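Local structure of binary enterotoxin of Clostridium perfringens component a (Clostridium perfringens, 5WTZ) at residues Y93-E98 / K141-E147; D114-I118 / G200-A204; I156-L162 / A204-L210. The protein probably transfers ADP-ribose from NAD+ to actin, as the enzymatic component of a binary enterotoxin. All blocks are in the same frame, centred on the assembly; numbering follows the deposited sequence.

In the fold
All three contacts lie in the N-terminal ADP-ribosyltransferase-like domain, away from the NAD site of the second such domain. Contact 3 is the buried one: two parallel neighbouring strands of the five-stranded sheet, joined by regular backbone bonds, apolar on one face and mostly polar on the other. Contact 1, about 8 Å from it between centres and partly buried, sits one strand further out, where edge strand 92-98 meets the three-stranded sheet through a single bridge and tyrosine packing. Contact 2 shares Ala204 and strand 201-211 with contact 3 but is partly buried, nearer the surface, where a loop is held mainly by isolated polar bonds. Tyr97 of contact 1 packs on Tyr203 of contact 2.

Contact 1 of 3, residues Y93-E98 / K141-E147; sequences YVYYYE and KDVTMTE
This is a sheet-to-sheet junction: strand 92-98, an edge of the five-stranded sheet in the N-terminal domain, crosses strand 141-144, an edge of the three-stranded antiparallel sheet. The axes of the two short strands approach to 4.9 Å at 102°, so they can pair only where they cross. That point is one antiparallel hydrogen-bonded bridge, Tyr95 with Thr144 (CA-CA 5.2 Å), in which Tyr95 N donates to Thr144 O (2.9 Å) and Thr144 N to Tyr95 O (3.0 Å). The Thr144 side chain, chi1 p, adds a bond from OG1 to the same Tyr95 O (3.1 Å). At Met145 (phi/psi -88/-15) the backbone turns, so that Thr146 C and Glu147 N lie over one face of the Tyr95 ring (chi1 m), Thr146 C 3.3 Å from Tyr95 CD1. A water donates to both Tyr93 O (2.7 Å) and Met145 O (3.0 Å). On the other flank Tyr96 (chi1 p) meets Val143, CD1 to CG1 3.4 Å, and takes Lys141 CE over its face, 3.6 Å from the ring centroid, with Lys141 NZ 4.1 Å from the same centroid, an off-centre cation-pi contact. A second water links Lys141 NZ and Glu98 OE2, 2.9 Å from each. Val94 CB and Val143 CG2 touch at 3.5 Å. Two near-perpendicular sheets packed in this way are characteristic of the ADP-ribosyltransferase fold. Tyr95 OH bonds to Asp11, Met145 packs against helix 16-31, and strands 156-162 and 179-182 flank the junction, one in each sheet.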
loop_
_atom_site.group_PDB
_atom_site.type_symbol
_atom_site.label_atom_id
_atom_site.label_comp_id
_atom_site.label_asym_id
_atom_site.label_seq_id
_atom_site.Cartn_x
_atom_site.Cartn_y
_atom_site.Cartn_z
ATOM N N TYR A 93 -1.451 -18.559 -12.599
ATOM C CA TYR A 93 -0.143 -17.941 -12.408
ATOM C C TYR A 93 0.170 -16.967 -13.547
ATOM O O TYR A 93 -0.090 -17.250 -14.726
ATOM C CB TYR A 93 0.953 -18.998 -12.300
ATOM C CG TYR A 93 0.885 -19.883 -11.086
ATOM C CD1 TYR A 93 0.109 -21.035 -11.087
ATOM C CD2 TYR A 93 1.619 -19.589 -9.938
ATOM C CE1 TYR A 93 0.057 -21.853 -9.985
ATOM C CE2 TYR A 93 1.571 -20.411 -8.832
ATOM C CZ TYR A 93 0.782 -21.544 -8.865
ATOM O OH TYR A 93 0.710 -22.378 -7.779
ATOM N N VAL A 94 0.719 -15.812 -13.195
ATOM C CA VAL A 94 1.081 -14.812 -14.183
ATOM C C VAL A 94 2.510 -14.354 -13.953
ATOM O O VAL A 94 3.093 -14.659 -12.906
ATOM C CB VAL A 94 0.123 -13.610 -14.155
ATOM C CG1 VAL A 94 -1.257 -14.039 -14.645
ATOM C CG2 VAL A 94 0.051 -12.995 -12.760
ATOM N N TYR A 95 3.059 -13.637 -14.934
ATOM C CA TYR A 95 4.481 -13.287 -14.979
ATOM C C TYR A 95 4.711 -11.807 -15.257
ATOM O O TYR A 95 3.966 -11.182 -16.018
ATOM C CB TYR A 95 5.196 -14.124 -16.052
ATOM C CG TYR A 95 5.113 -15.611 -15.805
ATOM C CD1 TYR A 95 3.999 -16.338 -16.201
ATOM C CD2 TYR A 95 6.142 -16.286 -15.166
ATOM C CE1 TYR A 95 3.912 -17.695 -15.973
ATOM C CE2 TYR A 95 6.068 -17.654 -14.945
ATOM C CZ TYR A 95 4.947 -18.350 -15.342
ATOM O OH TYR A 95 4.852 -19.710 -15.113
ATOM N N TYR A 96 5.737 -11.241 -14.626
ATOM C CA TYR A 96 6.255 -9.936 -15.027
ATOM C C TYR A 96 7.613 -9.680 -14.401
ATOM O O TYR A 96 7.862 -10.052 -13.246
ATOM C CB TYR A 96 5.290 -8.798 -14.664
ATOM C CG TYR A 96 4.976 -8.656 -13.191
ATOM C CD1 TYR A 96 3.994 -9.429 -12.589
ATOM C CD2 TYR A 96 5.637 -7.719 -12.409
ATOM C CE1 TYR A 96 3.692 -9.289 -11.229
ATOM C CE2 TYR A 96 5.346 -7.577 -11.068
ATOM C CZ TYR A 96 4.379 -8.352 -10.484
ATOM O OH TYR A 96 4.106 -8.182 -9.149
ATOM N N TYR A 97 8.490 -9.077 -15.192
ATOM C CA TYR A 97 9.762 -8.572 -14.703
ATOM C C TYR A 97 9.493 -7.372 -13.818
ATOM O O TYR A 97 8.554 -6.612 -14.078
ATOM C CB TYR A 97 10.671 -8.178 -15.852
ATOM C CG TYR A 97 11.338 -9.322 -16.585
ATOM C CD1 TYR A 97 12.259 -10.148 -15.949
ATOM C CD2 TYR A 97 11.059 -9.557 -17.912
ATOM C CE1 TYR A 97 12.892 -11.182 -16.641
ATOM C CE2 TYR A 97 11.689 -10.582 -18.610
ATOM C CZ TYR A 97 12.596 -11.392 -17.963
ATOM O OH TYR A 97 13.214 -12.419 -18.647
ATOM N N GLU A 98 10.302 -7.199 -12.778
ATOM C CA GLU A 98 10.054 -6.142 -11.799
ATOM C C GLU A 98 11.336 -5.437 -11.316
ATOM O O GLU A 98 12.423 -6.026 -11.303
ATOM C CB GLU A 98 9.284 -6.716 -10.610
ATOM C CG GLU A 98 8.880 -5.670 -9.553
ATOM C CD GLU A 98 8.030 -4.530 -10.132
ATOM O OE1 GLU A 98 8.563 -3.661 -10.874
ATOM O OE2 GLU A 98 6.815 -4.511 -9.837
ATOM N N LYS A 141 -2.863 -3.560 -12.431
ATOM C CA LYS A 141 -1.619 -4.239 -12.739
ATOM C C LYS A 141 -1.831 -5.165 -13.925
ATOM O O LYS A 141 -2.580 -6.131 -13.837
ATOM C CB LYS A 141 -1.117 -5.018 -11.513
ATOM C CG LYS A 141 0.177 -5.792 -11.745
ATOM C CD LYS A 141 1.255 -4.909 -12.361
ATOM C CE LYS A 141 2.635 -5.559 -12.258
ATOM N NZ LYS A 141 3.726 -4.663 -12.747
ATOM N N ASP A 142 -1.189 -4.861 -15.046
ATOM C CA ASP A 142 -1.282 -5.740 -16.193
ATOM C C ASP A 142 -0.042 -6.607 -16.251
ATOM O O ASP A 142 1.057 -6.158 -15.911
ATOM C CB ASP A 142 -1.484 -4.954 -17.488
ATOM C CG ASP A 142 -0.461 -3.851 -17.682
ATOM O OD1 ASP A 142 -0.622 -2.760 -17.083
ATOM O OD2 ASP A 142 0.493 -4.071 -18.458
ATOM N N VAL A 143 -0.241 -7.861 -16.644
ATOM C CA VAL A 143 0.807 -8.871 -16.623
ATOM C C VAL A 143 0.732 -9.781 -17.838
ATOM O O VAL A 143 -0.169 -9.641 -18.666
ATOM C CB VAL A 143 0.712 -9.735 -15.356
ATOM C CG1 VAL A 143 0.995 -8.893 -14.133
ATOM C CG2 VAL A 143 -0.664 -10.367 -15.259
ATOM N N THR A 144 1.665 -10.725 -17.933
ATOM C CA THR A 144 1.680 -11.673 -19.044
ATOM C C THR A 144 1.426 -13.105 -18.557
ATOM O O THR A 144 1.592 -13.412 -17.374
ATOM C CB THR A 144 3.010 -11.601 -19.816
ATOM O OG1 THR A 144 4.084 -12.044 -18.983
ATOM C CG2 THR A 144 3.284 -10.180 -20.234
ATOM N N MET A 145 1.018 -13.978 -19.478
ATOM C CA MET A 145 0.552 -15.322 -19.127
ATOM C C MET A 145 1.652 -16.369 -19.039
ATOM O O MET A 145 1.430 -17.462 -18.520
ATOM C CB MET A 145 -0.480 -15.800 -20.146
ATOM C CG MET A 145 -1.682 -14.902 -20.236
ATOM S SD MET A 145 -2.846 -15.394 -21.512
ATOM C CE MET A 145 -3.700 -13.817 -21.677
ATOM N N THR A 146 2.823 -16.050 -19.570
ATOM C CA THR A 146 3.889 -17.037 -19.679
ATOM C C THR A 146 5.230 -16.444 -19.287
ATOM O O THR A 146 5.408 -15.228 -19.309
ATOM C CB THR A 146 3.995 -17.608 -21.119
ATOM O OG1 THR A 146 4.046 -16.535 -22.067
ATOM C CG2 THR A 146 2.808 -18.504 -21.438
ATOM N N GLU A 147 6.162 -17.314 -18.914
ATOM C CA GLU A 147 7.514 -16.901 -18.584
ATOM C C GLU A 147 8.111 -16.139 -19.747
ATOM O O GLU A 147 8.075 -16.616 -20.874
ATOM C CB GLU A 147 8.382 -18.110 -18.242
ATOM C CG GLU A 147 9.797 -17.749 -17.831
ATOM C CD GLU A 147 10.677 -18.969 -17.677
ATOM O OE1 GLU A 147 10.353 -19.825 -16.825
ATOM O OE2 GLU A 147 11.686 -19.079 -18.413
HETATM O O HOH W 1 -0.898 -18.550 -16.970
HETATM O O HOH W 2 4.039 -3.563 -10.110
#

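Contact 2 of 3, residues D114-I118 / G200-A204; sequences DSNII and GKQYA
A type I beta turn, Asp114 to Ile117, docks on the start of strand 201-211 in the N-terminal ADP-ribosyltransferase-like domain. Ser115 (-68/-16) and Asn116 (-80/-5) are its corner residues, Ile117 N bonds to Asp114 O at 3.0 Å, and Asp114 OD1 accepts from Asn116 N at 3.0 Å, an Asx turn. The CA atoms of the two segments come nearest at Asn116 and Lys201 (4.4 Å), and Gln202 N donates to Asn116 O at 2.7 Å. Gly200, at positive phi (83/-4), lies in the tight turn of the beta hairpin of strands 187-198 and 201-211, and the loop leading to helix 120-130 lies beside this tip. Gln202, chi1 m and chi2 t, points toward the loop; its OE1 accepts from Ile118 N at 2.9 Å and from a water (2.7 Å) that also donates to Ile118 O (3.3 Å). The Lys201 side chain, t except for chi4 (p), bonds weakly through NZ to Ser115 O (3.0 Å) and salt-bridges Glu110. Ile118 turns inward onto Ile195 and Ile123.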
loop_
_atom_site.group_PDB
_atom_site.type_symbol
_atom_site.label_atom_id
_atom_site.label_comp_id
_atom_site.label_asym_id
_atom_site.label_seq_id
_atom_site.Cartn_x
_atom_site.Cartn_y
_atom_site.Cartn_z
ATOM N N ASP A 114 30.205 -10.662 -13.072
ATOM C CA ASP A 114 29.514 -11.115 -14.275
ATOM C C ASP A 114 28.055 -10.658 -14.227
ATOM O O ASP A 114 27.301 -11.028 -13.319
ATOM C CB ASP A 114 29.615 -12.641 -14.407
ATOM C CG ASP A 114 29.124 -13.157 -15.749
ATOM O OD1 ASP A 114 28.449 -12.402 -16.475
ATOM O OD2 ASP A 114 29.410 -14.329 -16.081
ATOM N N SER A 115 27.662 -9.851 -15.210
ATOM C CA SER A 115 26.316 -9.289 -15.237
ATOM C C SER A 115 25.247 -10.357 -15.478
ATOM O O SER A 115 24.071 -10.102 -15.261
ATOM C CB SER A 115 26.214 -8.203 -16.309
ATOM O OG SER A 115 26.447 -8.745 -17.605
ATOM N N ASN A 116 25.653 -11.539 -15.942
ATOM C CA ASN A 116 24.710 -12.635 -16.139
ATOM C C ASN A 116 24.388 -13.358 -14.831
ATOM O O ASN A 116 23.518 -14.235 -14.797
ATOM C CB ASN A 116 25.249 -13.640 -17.155
ATOM C CG ASN A 116 24.845 -13.306 -18.580
ATOM O OD1 ASN A 116 23.803 -12.697 -18.812
ATOM N ND2 ASN A 116 25.674 -13.706 -19.541
ATOM N N ILE A 117 25.074 -12.976 -13.757
ATOM C CA ILE A 117 25.056 -13.758 -12.516
ATOM C C ILE A 117 24.639 -12.936 -11.306
ATOM O O ILE A 117 25.146 -11.839 -11.082
ATOM C CB ILE A 117 26.450 -14.404 -12.273
ATOM C CG1 ILE A 117 26.730 -15.442 -13.366
ATOM C CG2 ILE A 117 26.542 -15.059 -10.909
ATOM C CD1 ILE A 117 27.983 -16.262 -13.156
ATOM N N ILE A 118 23.696 -13.469 -10.535
ATOM C CA ILE A 118 23.176 -12.782 -9.358
ATOM C C ILE A 118 24.182 -12.846 -8.212
ATOM O O ILE A 118 24.785 -13.889 -7.959
ATOM C CB ILE A 118 21.819 -13.384 -8.896
ATOM C CG1 ILE A 118 20.695 -13.005 -9.860
ATOM C CG2 ILE A 118 21.452 -12.908 -7.507
ATOM C CD1 ILE A 118 20.537 -11.514 -10.067
ATOM N N GLY A 200 20.390 -17.211 -20.736
ATOM C CA GLY A 200 21.771 -17.146 -20.285
ATOM C C GLY A 200 22.005 -16.207 -19.117
ATOM O O GLY A 200 23.118 -16.114 -18.598
ATOM N N LYS A 201 20.951 -15.513 -18.702
ATOM C CA LYS A 201 21.051 -14.504 -17.655
ATOM C C LYS A 201 20.254 -14.880 -16.411
ATOM O O LYS A 201 19.124 -15.369 -16.498
ATOM C CB LYS A 201 20.577 -13.149 -18.191
ATOM C CG LYS A 201 20.559 -12.020 -17.185
ATOM C CD LYS A 201 20.194 -10.721 -17.899
ATOM C CE LYS A 201 20.038 -9.566 -16.938
ATOM N NZ LYS A 201 21.262 -9.374 -16.113
ATOM N N GLN A 202 20.844 -14.639 -15.249
ATOM C CA GLN A 202 20.168 -14.937 -13.990
ATOM C C GLN A 202 19.279 -13.796 -13.508
ATOM O O GLN A 202 19.662 -12.628 -13.543
ATOM C CB GLN A 202 21.187 -15.279 -12.904
ATOM C CG GLN A 202 21.882 -16.610 -13.129
ATOM C CD GLN A 202 22.804 -16.999 -11.984
ATOM O OE1 GLN A 202 22.958 -16.253 -11.013
ATOM N NE2 GLN A 202 23.428 -18.173 -12.101
ATOM N N TYR A 203 18.094 -14.159 -13.037
ATOM C CA TYR A 203 17.174 -13.213 -12.444
ATOM C C TYR A 203 16.751 -13.745 -11.089
ATOM O O TYR A 203 16.718 -14.955 -10.879
ATOM C CB TYR A 203 15.946 -13.003 -13.334
ATOM C CG TYR A 203 16.236 -12.452 -14.712
ATOM C CD1 TYR A 203 16.608 -13.299 -15.761
ATOM C CD2 TYR A 203 16.127 -11.085 -14.974
ATOM C CE1 TYR A 203 16.869 -12.798 -17.038
ATOM C CE2 TYR A 203 16.390 -10.579 -16.244
ATOM C CZ TYR A 203 16.759 -11.439 -17.270
ATOM O OH TYR A 203 17.018 -10.948 -18.532
ATOM N N ALA A 204 16.423 -12.845 -10.169
ATOM C CA ALA A 204 15.825 -13.245 -8.907
ATOM C C ALA A 204 14.338 -13.525 -9.129
ATOM O O ALA A 204 13.571 -12.611 -9.447
ATOM C CB ALA A 204 16.025 -12.164 -7.847
HETATM O O HOH W 3 24.102 -17.026 -8.720
#

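Contact 3 of 3, residues I156-L162 / A204-L210; sequences ILVHLKL and AKVDADL
Ile156, Val158 and Leu160 of one strand line up with Ala204, Val206 and Ala208 of the next, making a continuous apolar face. Ile156 CG2 meets Val206 CG2 at 3.7 Å, and Leu160 CD1 meets Ala208 CB at 3.9 Å. Leu160 CD2 reaches Leu210 CD1 (3.9 Å), while Leu162 CD2 touches Leu210 CB (3.8 Å). The extended strands 156-162 and 204-210 run parallel, their axes 4.5 Å apart at closest and at 27°, with Ile156 opposite Ala204 and each later residue paired in step as far as Lys161 with Asp209. Leu157, His159 and Lys161 each bond to two residues across. Leu157 N donates to Ala204 O (2.9 Å), Val206 N to Leu157 O (2.8 Å), His159 N to Val206 O (2.8 Å), Ala208 N to His159 O (3.1 Å), Lys161 N to Ala208 O (2.7 Å) and Leu210 N to Lys161 O (3.0 Å). Such a parallel pair, inside an otherwise antiparallel sheet of strand order 1-3-5-4-2, recurs in the second ADP-ribosyltransferase-like domain between strands 358-364 and 411-420. The reverse face carries Leu157 but is otherwise polar: His159 (chi1 t) donates from ND1 to Asp207 OD1 (2.8 Å), near the plane of its ring, and Lys205 NZ makes a long salt bridge of 3.9 Å to the same Asp207 OD1. NE2 of His159 bonds to Asp11, and the ring stacks with Tyr93 and Tyr95. Within the five-stranded sheet the pair is flanked by strands 92-98 and 187-198, both antiparallel to it, and helix 120-130 packs Ile123 and Phe126 onto the apolar face.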
loop_
_atom_site.group_PDB
_atom_site.type_symbol
_atom_site.label_atom_id
_atom_site.label_comp_id
_atom_site.label_asym_id
_atom_site.label_seq_id
_atom_site.Cartn_x
_atom_site.Cartn_y
_atom_site.Cartn_z
ATOM N N ILE A 156 14.480 -8.757 -11.472
ATOM C CA ILE A 156 13.562 -9.668 -10.814
ATOM C C ILE A 156 12.488 -10.169 -11.755
ATOM O O ILE A 156 12.005 -9.430 -12.607
ATOM C CB ILE A 156 12.889 -8.964 -9.587
ATOM C CG1 ILE A 156 13.951 -8.541 -8.568
ATOM C CG2 ILE A 156 11.801 -9.842 -8.950
ATOM C CD1 ILE A 156 13.505 -7.346 -7.664
ATOM N N LEU A 157 12.148 -11.443 -11.625
ATOM C CA LEU A 157 10.999 -12.012 -12.310
ATOM C C LEU A 157 9.980 -12.408 -11.255
ATOM O O LEU A 157 10.275 -13.219 -10.348
ATOM C CB LEU A 157 11.387 -13.228 -13.157
ATOM C CG LEU A 157 10.199 -14.042 -13.699
ATOM C CD1 LEU A 157 9.407 -13.237 -14.734
ATOM C CD2 LEU A 157 10.649 -15.380 -14.292
ATOM N N VAL A 158 8.782 -11.838 -11.352
ATOM C CA VAL A 158 7.707 -12.175 -10.423
ATOM C C VAL A 158 6.803 -13.236 -11.044
ATOM O O VAL A 158 6.304 -13.078 -12.151
ATOM C CB VAL A 158 6.862 -10.943 -10.016
ATOM C CG1 VAL A 158 5.768 -11.342 -9.029
ATOM C CG2 VAL A 158 7.749 -9.859 -9.385
ATOM N N HIS A 159 6.607 -14.311 -10.293
ATOM C CA HIS A 159 5.762 -15.428 -10.665
ATOM C C HIS A 159 4.586 -15.432 -9.684
ATOM O O HIS A 159 4.679 -15.991 -8.596
ATOM C CB HIS A 159 6.582 -16.720 -10.613
ATOM C CG HIS A 159 5.817 -17.960 -10.947
ATOM N ND1 HIS A 159 5.951 -19.124 -10.226
ATOM C CD2 HIS A 159 4.953 -18.235 -11.953
ATOM C CE1 HIS A 159 5.181 -20.060 -10.754
ATOM N NE2 HIS A 159 4.568 -19.547 -11.806
ATOM N N LEU A 160 3.493 -14.787 -10.087
ATOM C CA LEU A 160 2.419 -14.375 -9.188
ATOM C C LEU A 160 1.192 -15.252 -9.342
ATOM O O LEU A 160 0.700 -15.439 -10.458
ATOM C CB LEU A 160 2.051 -12.904 -9.459
ATOM C CG LEU A 160 0.975 -12.268 -8.560
ATOM C CD1 LEU A 160 1.424 -12.166 -7.101
ATOM C CD2 LEU A 160 0.581 -10.895 -9.090
ATOM N N LYS A 161 0.710 -15.788 -8.219
ATOM C CA LYS A 161 -0.448 -16.680 -8.213
ATOM C C LYS A 161 -1.724 -15.901 -7.916
ATOM O O LYS A 161 -1.910 -15.378 -6.814
ATOM C CB LYS A 161 -0.260 -17.807 -7.198
ATOM C CG LYS A 161 -1.357 -18.873 -7.249
ATOM C CD LYS A 161 -1.186 -19.936 -6.179
ATOM C CE LYS A 161 -2.164 -21.085 -6.398
ATOM N NZ LYS A 161 -2.061 -22.140 -5.341
ATOM N N LEU A 162 -2.595 -15.826 -8.915
ATOM C CA LEU A 162 -3.880 -15.155 -8.780
ATOM C C LEU A 162 -4.919 -16.155 -8.309
ATOM O O LEU A 162 -5.122 -17.182 -8.951
ATOM C CB LEU A 162 -4.314 -14.539 -10.119
ATOM C CG LEU A 162 -3.323 -13.668 -10.884
ATOM C CD1 LEU A 162 -3.971 -13.184 -12.172
ATOM C CD2 LEU A 162 -2.869 -12.504 -10.027
ATOM N N ALA A 204 16.423 -12.845 -10.169
ATOM C CA ALA A 204 15.825 -13.245 -8.907
ATOM C C ALA A 204 14.338 -13.525 -9.129
ATOM O O ALA A 204 13.571 -12.611 -9.447
ATOM C CB ALA A 204 16.025 -12.164 -7.847
ATOM N N LYS A 205 13.941 -14.787 -9.001
ATOM C CA LYS A 205 12.547 -15.157 -9.189
ATOM C C LYS A 205 11.788 -15.122 -7.858
ATOM O O LYS A 205 12.033 -15.924 -6.952
ATOM C CB LYS A 205 12.446 -16.532 -9.834
ATOM C CG LYS A 205 11.034 -17.005 -10.108
ATOM C CD LYS A 205 11.057 -18.441 -10.571
ATOM C CE LYS A 205 9.703 -19.098 -10.430
ATOM N NZ LYS A 205 9.781 -20.557 -10.739
ATOM N N VAL A 206 10.853 -14.189 -7.761
ATOM C CA VAL A 206 9.980 -14.081 -6.601
ATOM C C VAL A 206 8.673 -14.813 -6.889
ATOM O O VAL A 206 7.900 -14.403 -7.766
ATOM C CB VAL A 206 9.694 -12.602 -6.241
ATOM C CG1 VAL A 206 8.747 -12.499 -5.048
ATOM C CG2 VAL A 206 10.993 -11.864 -5.941
ATOM N N ASP A 207 8.455 -15.923 -6.200
ATOM C CA ASP A 207 7.140 -16.541 -6.196
ATOM C C ASP A 207 6.300 -15.747 -5.208
ATOM O O ASP A 207 6.779 -15.386 -4.129
ATOM C CB ASP A 207 7.194 -18.013 -5.789
ATOM C CG ASP A 207 7.822 -18.904 -6.860
ATOM O OD1 ASP A 207 7.662 -18.627 -8.068
ATOM O OD2 ASP A 207 8.460 -19.904 -6.486
ATOM N N ALA A 208 5.056 -15.460 -5.576
ATOM C CA ALA A 208 4.174 -14.713 -4.682
ATOM C C ALA A 208 2.697 -15.009 -4.907
ATOM O O ALA A 208 2.278 -15.470 -5.987
ATOM C CB ALA A 208 4.426 -13.219 -4.833
ATOM N N ASP A 209 1.920 -14.713 -3.876
ATOM C CA ASP A 209 0.464 -14.761 -3.936
ATOM C C ASP A 209 -0.133 -13.366 -4.066
ATOM O O ASP A 209 0.312 -12.405 -3.418
ATOM C CB ASP A 209 -0.127 -15.414 -2.689
ATOM C CG ASP A 209 0.081 -16.919 -2.639
ATOM O OD1 ASP A 209 0.463 -17.554 -3.637
ATOM O OD2 ASP A 209 -0.155 -17.471 -1.562
ATOM N N LEU A 210 -1.163 -13.262 -4.892
ATOM C CA LEU A 210 -1.983 -12.069 -4.907
ATOM C C LEU A 210 -2.965 -12.182 -3.749
ATOM O O LEU A 210 -3.768 -13.113 -3.715
ATOM C CB LEU A 210 -2.723 -11.930 -6.238
ATOM C CG LEU A 210 -3.455 -10.603 -6.432
ATOM C CD1 LEU A 210 -2.591 -9.617 -7.204
ATOM C CD2 LEU A 210 -4.772 -10.847 -7.133
#